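Local coordinates for protein VP2 (Primate bocaparvovirus 1, PDB 7L0Y) that assembles as sixty copies into the T=1 icosahedral capsid, about 26 nm in diameter, of human bocavirus 1, at residues R472-L477 with K512-K517; T92-R97 with V460-T465; N229-I234 with S354-R359. All coordinates share one frame; numbering follows the deposited sequence.

Overall arrangement
From the N terminus, the first of the six segments is 92-97, the junction of helix 85-94 with strand 95-118, which waits some 360 residues for its partner, the end of strand 446-462 at residues 460-465. Inside the large loop closed by interaction 2 lies interaction 3, where the end of strand 215-232 meets the loop segment 354-359. Interaction 1 follows in series, closing a shorter C-terminal loop between residues 472-477 and 512-517. The three sites touch: Asn93 probably bonds to His474, and Asn229 to Thr92, Lys96 and Lys512. Ile515 bonds to Arg231, so the C-terminal segment lies beside strand 215-232, itself a neighbour of strand 95-118.

Interaction 1 of 3, residues R472-L477 with K512-K517; sequences RRHTAL and KTNINK
Arg472 and Asn514 bring the two loop backbones together, their CA atoms 4.8 Å apart, and from this point the segments diverge. The side chain of Arg472 runs fully extended, CG anti to the backbone N (chi1 178°), and crosses Thr513 at about a right angle. Its CD lies 3.3 Å from Thr513 O, and its guanidinium then passes Thr513 OG1, which sits 3.1 Å above the plane toward the rim. The hydroxyl therefore meets a flat face and not an N-H, and the contact is one of packing. Arg473 approaches differently. Its chain bends at chi2 (-72°), and the guanidinium turns its edge to Asn514 O, which lies in its plane and takes a weak hydrogen bond of 3.4 Å from NH1. The other nitrogen of that guanidinium, NH2, is held by Glu471 and by the hydroxyl of Tyr463. The amide of Asn514 stands over one face of the His474 imidazole, the two planes 64° apart, with ND2 3.0 Å from His474 CD2. The methyl CG2 of Thr513 comes obliquely to the same ring, 3.3 Å from NE2, whose hydrogen-bonding partner is Pro510 O. Arg472 and Arg473 belong to a probable nuclear localization signal, here ordered within the capsid shell. Across a subunit boundary, Arg473 N bonds to Thr475 OG1 of a second copy, and the reciprocal bond is made as well. On one side Asn514, Arg473 and His474 pack on helix 85-94, while Ile515 carries the chain on to strand 516-517, alongside strand 215-232.

Interaction 2 of 3, residues T92-R97 with V460-T465; sequences TNEYKR and VERYAT
Tyr95 lies against Val460 and Arg462, and its side chain traces the contact from backbone to tip. CB sits 3.5 Å from Glu461 O. CG stands anti to the carbonyl carbon (chi1 -60°), which lays the ring against Val460 and Arg462. At CG the ring meets Val460 CG2, which points over one face in a CH-pi contact, 3.6 Å from the ring centroid; Glu94 CB lies over the opposite face. CD1 and CE1 pass along Arg462 CG. CE1 lies over the centre of the Arg462 guanidinium, whose plane is turned 30° from the ring. The hydroxyl at the tip stands over that guanidinium too, but it bonds to the carbonyl of Ser27. With one face taken by the tyrosine, Arg462 uses an edge: NH1 makes a nearly straight salt-bridge hydrogen bond (177°) of 3.2 Å to Glu94 OE1, which is met from above the carboxylate plane. Arg462 NE is paired with Asp28, so the arginine is shared between two acids. One residue back along the strand, Glu461 OE1 reaches Arg97 NE in a long salt bridge of 3.7 Å, and lies 4.1 Å from Lys96 NZ. Tyr463, its ring edge near the end of helix 85-94, receives a cation-pi contact from Arg90 of a neighbouring subunit. On the backbone, Glu461 N donates to Arg97 O at 3.0 Å, while Lys96 N makes a weak bond to Glu461 O. Lys96 and Arg97 thus both face Glu461, a classic beta bulge, here where a helix gives way to a strand in the jelly-roll core characteristic of parvovirus capsid proteins.

Interaction 3 of 3, residues N229-I234 with S354-R359; sequences NERAYI and SLSMLR
Arg231 and Ala232, at the end of strand 215-232, are joined to Leu355, Ser356 and Met357 by three hydrogen bonds, just where the loop enters a type I beta turn running from Ser356 to Arg359. The guanidinium of Arg231 donates through NH2 to Leu355 O at 2.9 Å, with an N-H...O angle of 152°; the carbonyl oxygen lies in the guanidinium plane at its edge, and the donor approaches nearly along the C=O axis. A bend at chi3 (75°) turns the head of the side chain to this carbonyl after CG has passed alongside Ser356, 3.6 Å from its CA. NE and NH1 of the same guanidinium are also hydrogen-bonded, NE to Asn516 OD1, so the buried charged group is gripped through all three of its nitrogens. Ala232 is held through both its backbone N and its backbone O. Its N donates to Ser356 OG at 3.3 Å, the serine hydroxyl being placed for this by a chi1 of 178°, which sets OG anti to the backbone N. Its O accepts from Met357 N at 2.9 Å. Within the loop, Ser354 OG takes a weak bond from Ser356 N. Beyond these bonds the contact is apolar: the methyl of Ala232 points at the turn and touches Met357 CB and Leu358 CG, the latter 3.9 Å away. Arg231 packs on Gln196 and Tyr233 on Pro171 of a neighbouring subunit. Met357 starts toward the strand but folds back at chi2 and chi3, its CG passing 3.4 Å from Tyr233 O and its CB lying 3.3 Å from Ile234 C.

Interaction 1 of 3, residues R472-L477 with K512-K517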
loop_
_atom_site.group_PDB
_atom_site.type_symbol
_atom_site.label_atom_id
_atom_site.label_comp_id
_atom_site.label_asym_id
_atom_site.label_seq_id
_atom_site.Cartn_x
_atom_site.Cartn_y
_atom_site.Cartn_z
ATOM N N ARG A 472 -43.594 95.061 20.644
ATOM C CA ARG A 472 -42.638 96.157 20.627
ATOM C C ARG A 472 -41.235 95.673 20.283
ATOM O O ARG A 472 -40.798 94.615 20.733
ATOM C CB ARG A 472 -42.621 96.838 21.986
ATOM C CG ARG A 472 -41.644 97.950 22.086
ATOM C CD ARG A 472 -41.645 98.531 23.453
ATOM N NE ARG A 472 -40.699 99.627 23.553
ATOM C CZ ARG A 472 -40.588 100.411 24.614
ATOM N NH1 ARG A 472 -39.697 101.390 24.623
ATOM N NH2 ARG A 472 -41.366 100.209 25.666
ATOM N N ARG A 473 -40.522 96.465 19.489
ATOM C CA ARG A 473 -39.149 96.179 19.111
ATOM C C ARG A 473 -38.311 97.439 19.262
ATOM O O ARG A 473 -38.836 98.544 19.373
ATOM C CB ARG A 473 -39.064 95.653 17.676
ATOM C CG ARG A 473 -39.793 94.355 17.466
ATOM C CD ARG A 473 -39.046 93.246 18.134
ATOM N NE ARG A 473 -39.750 91.980 18.073
ATOM C CZ ARG A 473 -40.585 91.557 19.014
ATOM N NH1 ARG A 473 -40.818 92.308 20.075
ATOM N NH2 ARG A 473 -41.183 90.384 18.899
ATOM N N HIS A 474 -36.997 97.266 19.281
ATOM C CA HIS A 474 -36.097 98.409 19.227
ATOM C C HIS A 474 -35.896 98.847 17.790
ATOM O O HIS A 474 -35.630 98.026 16.912
ATOM C CB HIS A 474 -34.751 98.091 19.865
ATOM C CG HIS A 474 -34.825 97.874 21.340
ATOM N ND1 HIS A 474 -35.219 98.862 22.212
ATOM C CD2 HIS A 474 -34.519 96.799 22.100
ATOM C CE1 HIS A 474 -35.180 98.396 23.445
ATOM N NE2 HIS A 474 -34.754 97.148 23.405
ATOM N N THR A 475 -36.020 100.142 17.553
ATOM C CA THR A 475 -35.936 100.695 16.216
ATOM C C THR A 475 -35.072 101.945 16.223
ATOM O O THR A 475 -34.994 102.664 17.220
ATOM C CB THR A 475 -37.332 101.005 15.663
ATOM O OG1 THR A 475 -37.220 101.489 14.322
ATOM C CG2 THR A 475 -38.047 102.021 16.521
ATOM N N ALA A 476 -34.406 102.184 15.096
ATOM C CA ALA A 476 -33.626 103.401 14.934
ATOM C C ALA A 476 -34.486 104.652 14.993
ATOM O O ALA A 476 -33.953 105.743 15.201
ATOM C CB ALA A 476 -32.875 103.368 13.610
ATOM N N LEU A 477 -35.799 104.526 14.816
ATOM C CA LEU A 477 -36.651 105.703 14.846
ATOM C C LEU A 477 -36.745 106.310 16.236
ATOM O O LEU A 477 -37.227 107.439 16.372
ATOM C CB LEU A 477 -38.038 105.359 14.320
ATOM C CG LEU A 477 -38.063 104.926 12.855
ATOM C CD1 LEU A 477 -39.467 104.560 12.433
ATOM C CD2 LEU A 477 -37.491 106.000 11.954
ATOM N N LYS A 512 -35.908 93.114 28.142
ATOM C CA LYS A 512 -37.180 92.905 28.829
ATOM C C LYS A 512 -38.212 93.972 28.494
ATOM O O LYS A 512 -39.182 94.159 29.227
ATOM C CB LYS A 512 -36.969 92.859 30.336
ATOM C CG LYS A 512 -36.065 91.769 30.765
ATOM C CD LYS A 512 -35.800 91.875 32.228
ATOM C CE LYS A 512 -34.885 90.775 32.652
ATOM N NZ LYS A 512 -34.615 90.851 34.084
ATOM N N THR A 513 -38.005 94.694 27.405
ATOM C CA THR A 513 -38.973 95.663 26.928
ATOM C C THR A 513 -39.774 95.218 25.716
ATOM O O THR A 513 -40.685 95.942 25.310
ATOM C CB THR A 513 -38.267 96.990 26.616
ATOM O OG1 THR A 513 -39.212 97.952 26.135
ATOM C CG2 THR A 513 -37.180 96.785 25.613
ATOM N N ASN A 514 -39.492 94.054 25.142
ATOM C CA ASN A 514 -39.936 93.732 23.795
ATOM C C ASN A 514 -40.728 92.440 23.712
ATOM O O ASN A 514 -41.894 92.451 23.316
ATOM C CB ASN A 514 -38.731 93.634 22.849
ATOM C CG ASN A 514 -38.063 94.963 22.595
ATOM O OD1 ASN A 514 -38.628 96.025 22.833
ATOM N ND2 ASN A 514 -36.857 94.907 22.063
ATOM N N ILE A 515 -40.106 91.319 24.041
ATOM C CA ILE A 515 -40.687 90.001 23.832
ATOM C C ILE A 515 -41.574 89.668 25.020
ATOM O O ILE A 515 -41.111 89.639 26.160
ATOM C CB ILE A 515 -39.584 88.950 23.653
ATOM C CG1 ILE A 515 -38.737 89.307 22.432
ATOM C CG2 ILE A 515 -40.184 87.579 23.503
ATOM C CD1 ILE A 515 -37.416 88.597 22.368
ATOM N N ASN A 516 -42.849 89.411 24.758
ATOM C CA ASN A 516 -43.777 89.103 25.832
ATOM C C ASN A 516 -43.654 87.649 26.262
ATOM O O ASN A 516 -43.395 86.757 25.457
ATOM C CB ASN A 516 -45.213 89.380 25.402
ATOM C CG ASN A 516 -45.494 90.843 25.239
ATOM O OD1 ASN A 516 -44.805 91.679 25.809
ATOM N ND2 ASN A 516 -46.516 91.170 24.466
ATOM N N LYS A 517 -43.847 87.423 27.553
ATOM C CA LYS A 517 -43.973 86.091 28.117
ATOM C C LYS A 517 -45.315 85.995 28.825
ATOM O O LYS A 517 -45.834 86.997 29.320
ATOM C CB LYS A 517 -42.835 85.785 29.084
ATOM C CG LYS A 517 -42.765 86.727 30.257
ATOM C CD LYS A 517 -41.586 86.417 31.138
ATOM C CE LYS A 517 -41.460 87.424 32.253
ATOM N NZ LYS A 517 -40.298 87.117 33.111
#

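Interaction 2 of 3, residues T92-R97 with V460-T465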
loop_
_atom_site.group_PDB
_atom_site.type_symbol
_atom_site.label_atom_id
_atom_site.label_comp_id
_atom_site.label_asym_id
_atom_site.label_seq_id
_atom_site.Cartn_x
_atom_site.Cartn_y
_atom_site.Cartn_z
ATOM N N THR A 92 -31.400 91.790 21.264
ATOM C CA THR A 92 -32.548 92.066 22.109
ATOM C C THR A 92 -33.865 91.997 21.359
ATOM O O THR A 92 -34.912 91.865 21.993
ATOM C CB THR A 92 -32.401 93.437 22.773
ATOM O OG1 THR A 92 -32.239 94.443 21.772
ATOM C CG2 THR A 92 -31.207 93.453 23.692
ATOM N N ASN A 93 -33.850 92.101 20.036
ATOM C CA ASN A 93 -35.083 91.896 19.289
ATOM C C ASN A 93 -35.362 90.423 19.029
ATOM O O ASN A 93 -36.523 90.009 19.033
ATOM C CB ASN A 93 -35.048 92.671 17.976
ATOM C CG ASN A 93 -35.287 94.151 18.169
ATOM O OD1 ASN A 93 -35.869 94.565 19.162
ATOM N ND2 ASN A 93 -34.859 94.950 17.212
ATOM N N GLU A 94 -34.334 89.623 18.758
ATOM C CA GLU A 94 -34.556 88.286 18.232
ATOM C C GLU A 94 -34.435 87.155 19.244
ATOM O O GLU A 94 -34.686 86.006 18.878
ATOM C CB GLU A 94 -33.600 88.011 17.071
ATOM C CG GLU A 94 -33.829 88.896 15.871
ATOM C CD GLU A 94 -32.979 88.495 14.691
ATOM O OE1 GLU A 94 -32.128 87.598 14.850
ATOM O OE2 GLU A 94 -33.158 89.070 13.600
ATOM N N TYR A 95 -34.066 87.421 20.490
ATOM C CA TYR A 95 -33.777 86.327 21.406
ATOM C C TYR A 95 -34.380 86.598 22.769
ATOM O O TYR A 95 -34.308 87.718 23.276
ATOM C CB TYR A 95 -32.275 86.104 21.563
ATOM C CG TYR A 95 -31.577 85.772 20.279
ATOM C CD1 TYR A 95 -31.619 84.495 19.762
ATOM C CD2 TYR A 95 -30.855 86.732 19.597
ATOM C CE1 TYR A 95 -30.990 84.188 18.602
ATOM C CE2 TYR A 95 -30.221 86.432 18.433
ATOM C CZ TYR A 95 -30.286 85.156 17.938
ATOM O OH TYR A 95 -29.640 84.843 16.772
ATOM N N LYS A 96 -34.964 85.561 23.363
ATOM C CA LYS A 96 -35.550 85.693 24.687
ATOM C C LYS A 96 -34.525 85.610 25.805
ATOM O O LYS A 96 -34.785 86.112 26.901
ATOM C CB LYS A 96 -36.624 84.629 24.888
ATOM C CG LYS A 96 -36.129 83.243 24.655
ATOM C CD LYS A 96 -37.215 82.237 24.887
ATOM C CE LYS A 96 -37.514 82.069 26.349
ATOM N NZ LYS A 96 -38.594 81.067 26.567
ATOM N N ARG A 97 -33.386 84.976 25.572
ATOM C CA ARG A 97 -32.343 84.945 26.580
ATOM C C ARG A 97 -31.015 84.638 25.914
ATOM O O ARG A 97 -30.961 84.100 24.810
ATOM C CB ARG A 97 -32.652 83.923 27.671
ATOM C CG ARG A 97 -32.889 82.554 27.143
ATOM C CD ARG A 97 -32.967 81.592 28.264
ATOM N NE ARG A 97 -33.044 80.233 27.773
ATOM C CZ ARG A 97 -32.991 79.167 28.551
ATOM N NH1 ARG A 97 -32.832 79.315 29.856
ATOM N NH2 ARG A 97 -33.066 77.958 28.022
ATOM N N VAL A 460 -27.421 81.351 23.009
ATOM C CA VAL A 460 -28.557 82.235 22.813
ATOM C C VAL A 460 -29.759 81.378 22.456
ATOM O O VAL A 460 -29.620 80.243 21.996
ATOM C CB VAL A 460 -28.242 83.283 21.721
ATOM C CG1 VAL A 460 -28.405 82.705 20.329
ATOM C CG2 VAL A 460 -28.991 84.558 21.947
ATOM N N GLU A 461 -30.950 81.896 22.707
ATOM C CA GLU A 461 -32.117 81.074 22.441
ATOM C C GLU A 461 -33.253 81.971 21.984
ATOM O O GLU A 461 -33.489 83.021 22.582
ATOM C CB GLU A 461 -32.460 80.262 23.695
ATOM C CG GLU A 461 -33.391 79.112 23.483
ATOM C CD GLU A 461 -34.806 79.442 23.799
ATOM O OE1 GLU A 461 -35.017 80.280 24.688
ATOM O OE2 GLU A 461 -35.706 78.862 23.166
ATOM N N ARG A 462 -33.937 81.569 20.917
ATOM C CA ARG A 462 -34.952 82.426 20.328
ATOM C C ARG A 462 -36.284 82.253 21.042
ATOM O O ARG A 462 -36.467 81.370 21.882
ATOM C CB ARG A 462 -35.130 82.115 18.847
ATOM C CG ARG A 462 -33.921 82.386 18.019
ATOM C CD ARG A 462 -34.207 82.191 16.568
ATOM N NE ARG A 462 -33.018 82.400 15.756
ATOM C CZ ARG A 462 -32.581 83.585 15.361
ATOM N NH1 ARG A 462 -33.229 84.685 15.709
ATOM N NH2 ARG A 462 -31.491 83.670 14.619
ATOM N N TYR A 463 -37.246 83.074 20.653
ATOM C CA TYR A 463 -38.544 83.098 21.299
ATOM C C TYR A 463 -39.594 82.536 20.357
ATOM O O TYR A 463 -39.448 82.601 19.137
ATOM C CB TYR A 463 -38.930 84.517 21.719
ATOM C CG TYR A 463 -39.155 85.445 20.557
ATOM C CD1 TYR A 463 -40.410 85.589 19.993
ATOM C CD2 TYR A 463 -38.111 86.165 20.015
ATOM C CE1 TYR A 463 -40.613 86.419 18.932
ATOM C CE2 TYR A 463 -38.309 87.003 18.957
ATOM C CZ TYR A 463 -39.560 87.125 18.418
ATOM O OH TYR A 463 -39.758 87.960 17.355
ATOM N N ALA A 464 -40.637 81.963 20.937
ATOM C CA ALA A 464 -41.847 81.597 20.225
ATOM C C ALA A 464 -43.022 82.114 21.033
ATOM O O ALA A 464 -43.038 81.979 22.258
ATOM C CB ALA A 464 -41.947 80.086 20.030
ATOM N N THR A 465 -43.990 82.721 20.363
ATOM C CA THR A 465 -45.130 83.279 21.065
ATOM C C THR A 465 -46.410 82.905 20.340
ATOM O O THR A 465 -46.432 82.747 19.120
ATOM C CB THR A 465 -45.020 84.805 21.207
ATOM O OG1 THR A 465 -46.041 85.277 22.091
ATOM C CG2 THR A 465 -45.166 85.498 19.866
#

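Interaction 3 of 3, residues N229-I234 with S354-R359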
loop_
_atom_site.group_PDB
_atom_site.type_symbol
_atom_site.label_atom_id
_atom_site.label_comp_id
_atom_site.label_asym_id
_atom_site.label_seq_id
_atom_site.Cartn_x
_atom_site.Cartn_y
_atom_site.Cartn_z
ATOM N N ASN A 229 -34.412 88.105 28.230
ATOM C CA ASN A 229 -35.040 89.210 27.538
ATOM C C ASN A 229 -36.501 88.828 27.323
ATOM O O ASN A 229 -36.863 88.221 26.319
ATOM C CB ASN A 229 -34.311 89.464 26.223
ATOM C CG ASN A 229 -34.772 90.697 25.520
ATOM O OD1 ASN A 229 -35.177 91.669 26.139
ATOM N ND2 ASN A 229 -34.716 90.665 24.204
ATOM N N GLU A 230 -37.355 89.258 28.244
ATOM C CA GLU A 230 -38.785 89.008 28.177
ATOM C C GLU A 230 -39.516 90.023 29.029
ATOM O O GLU A 230 -39.011 90.475 30.056
ATOM C CB GLU A 230 -39.167 87.597 28.637
ATOM C CG GLU A 230 -38.966 86.501 27.617
ATOM C CD GLU A 230 -39.223 85.132 28.198
ATOM O OE1 GLU A 230 -39.212 85.009 29.439
ATOM O OE2 GLU A 230 -39.483 84.188 27.428
ATOM N N ARG A 231 -40.740 90.321 28.631
ATOM C CA ARG A 231 -41.560 91.310 29.300
ATOM C C ARG A 231 -42.799 90.634 29.856
ATOM O O ARG A 231 -43.451 89.849 29.165
ATOM C CB ARG A 231 -41.976 92.415 28.339
ATOM C CG ARG A 231 -42.653 93.571 29.015
ATOM C CD ARG A 231 -43.102 94.586 28.013
ATOM N NE ARG A 231 -44.285 94.143 27.291
ATOM C CZ ARG A 231 -45.524 94.412 27.677
ATOM N NH1 ARG A 231 -46.550 93.976 26.970
ATOM N NH2 ARG A 231 -45.731 95.146 28.758
ATOM N N ALA A 232 -43.119 90.938 31.105
ATOM C CA ALA A 232 -44.409 90.591 31.671
ATOM C C ALA A 232 -45.428 91.637 31.248
ATOM O O ALA A 232 -45.254 92.825 31.529
ATOM C CB ALA A 232 -44.331 90.510 33.192
ATOM N N TYR A 233 -46.476 91.201 30.553
ATOM C CA TYR A 233 -47.526 92.126 30.157
ATOM C C TYR A 233 -48.531 92.377 31.268
ATOM O O TYR A 233 -49.233 93.390 31.232
ATOM C CB TYR A 233 -48.240 91.621 28.901
ATOM C CG TYR A 233 -48.963 90.311 29.066
ATOM C CD1 TYR A 233 -50.271 90.272 29.513
ATOM C CD2 TYR A 233 -48.349 89.119 28.745
ATOM C CE1 TYR A 233 -50.931 89.095 29.658
ATOM C CE2 TYR A 233 -49.005 87.932 28.885
ATOM C CZ TYR A 233 -50.295 87.923 29.343
ATOM O OH TYR A 233 -50.953 86.729 29.485
ATOM N N ILE A 234 -48.616 91.483 32.246
ATOM C CA ILE A 234 -49.457 91.692 33.422
ATOM C C ILE A 234 -48.663 91.348 34.666
ATOM O O ILE A 234 -47.670 90.612 34.609
ATOM C CB ILE A 234 -50.745 90.848 33.383
ATOM C CG1 ILE A 234 -50.400 89.377 33.151
ATOM C CG2 ILE A 234 -51.748 91.414 32.394
ATOM C CD1 ILE A 234 -51.536 88.450 33.372
ATOM N N SER A 354 -39.195 99.978 32.200
ATOM C CA SER A 354 -39.200 99.086 31.052
ATOM C C SER A 354 -40.601 98.686 30.632
ATOM O O SER A 354 -40.755 98.042 29.591
ATOM C CB SER A 354 -38.388 97.826 31.356
ATOM O OG SER A 354 -38.977 97.078 32.403
ATOM N N LEU A 355 -41.612 99.044 31.420
ATOM C CA LEU A 355 -43.002 98.692 31.149
ATOM C C LEU A 355 -43.207 97.184 31.200
ATOM O O LEU A 355 -44.161 96.648 30.641
ATOM C CB LEU A 355 -43.467 99.271 29.813
ATOM C CG LEU A 355 -44.045 100.680 29.856
ATOM C CD1 LEU A 355 -43.047 101.670 30.395
ATOM C CD2 LEU A 355 -44.461 101.074 28.462
ATOM N N SER A 356 -42.308 96.500 31.897
ATOM C CA SER A 356 -42.485 95.111 32.285
ATOM C C SER A 356 -43.198 95.090 33.626
ATOM O O SER A 356 -42.907 95.909 34.501
ATOM C CB SER A 356 -41.144 94.385 32.380
ATOM O OG SER A 356 -41.310 93.048 32.810
ATOM N N MET A 357 -44.133 94.162 33.784
ATOM C CA MET A 357 -44.965 94.173 34.973
ATOM C C MET A 357 -44.372 93.374 36.119
ATOM O O MET A 357 -45.026 93.236 37.154
ATOM C CB MET A 357 -46.355 93.658 34.636
ATOM C CG MET A 357 -47.127 94.527 33.673
ATOM S SD MET A 357 -47.512 96.166 34.295
ATOM C CE MET A 357 -46.345 97.163 33.379
ATOM N N LEU A 358 -43.170 92.835 35.961
ATOM C CA LEU A 358 -42.403 92.310 37.078
ATOM C C LEU A 358 -41.424 93.323 37.636
ATOM O O LEU A 358 -40.667 92.998 38.551
ATOM C CB LEU A 358 -41.673 91.037 36.675
ATOM C CG LEU A 358 -42.573 89.813 36.615
ATOM C CD1 LEU A 358 -41.856 88.648 35.996
ATOM C CD2 LEU A 358 -42.990 89.482 38.029
ATOM N N ARG A 359 -41.418 94.534 37.106
ATOM C CA ARG A 359 -40.640 95.624 37.659
ATOM C C ARG A 359 -41.600 96.679 38.173
ATOM O O ARG A 359 -42.815 96.571 38.005
ATOM C CB ARG A 359 -39.697 96.225 36.611
ATOM C CG ARG A 359 -38.673 95.257 36.058
ATOM C CD ARG A 359 -37.580 94.958 37.053
ATOM N NE ARG A 359 -36.762 96.129 37.332
ATOM C CZ ARG A 359 -35.803 96.165 38.246
ATOM N NH1 ARG A 359 -35.531 95.093 38.967
ATOM N NH2 ARG A 359 -35.110 97.272 38.431
#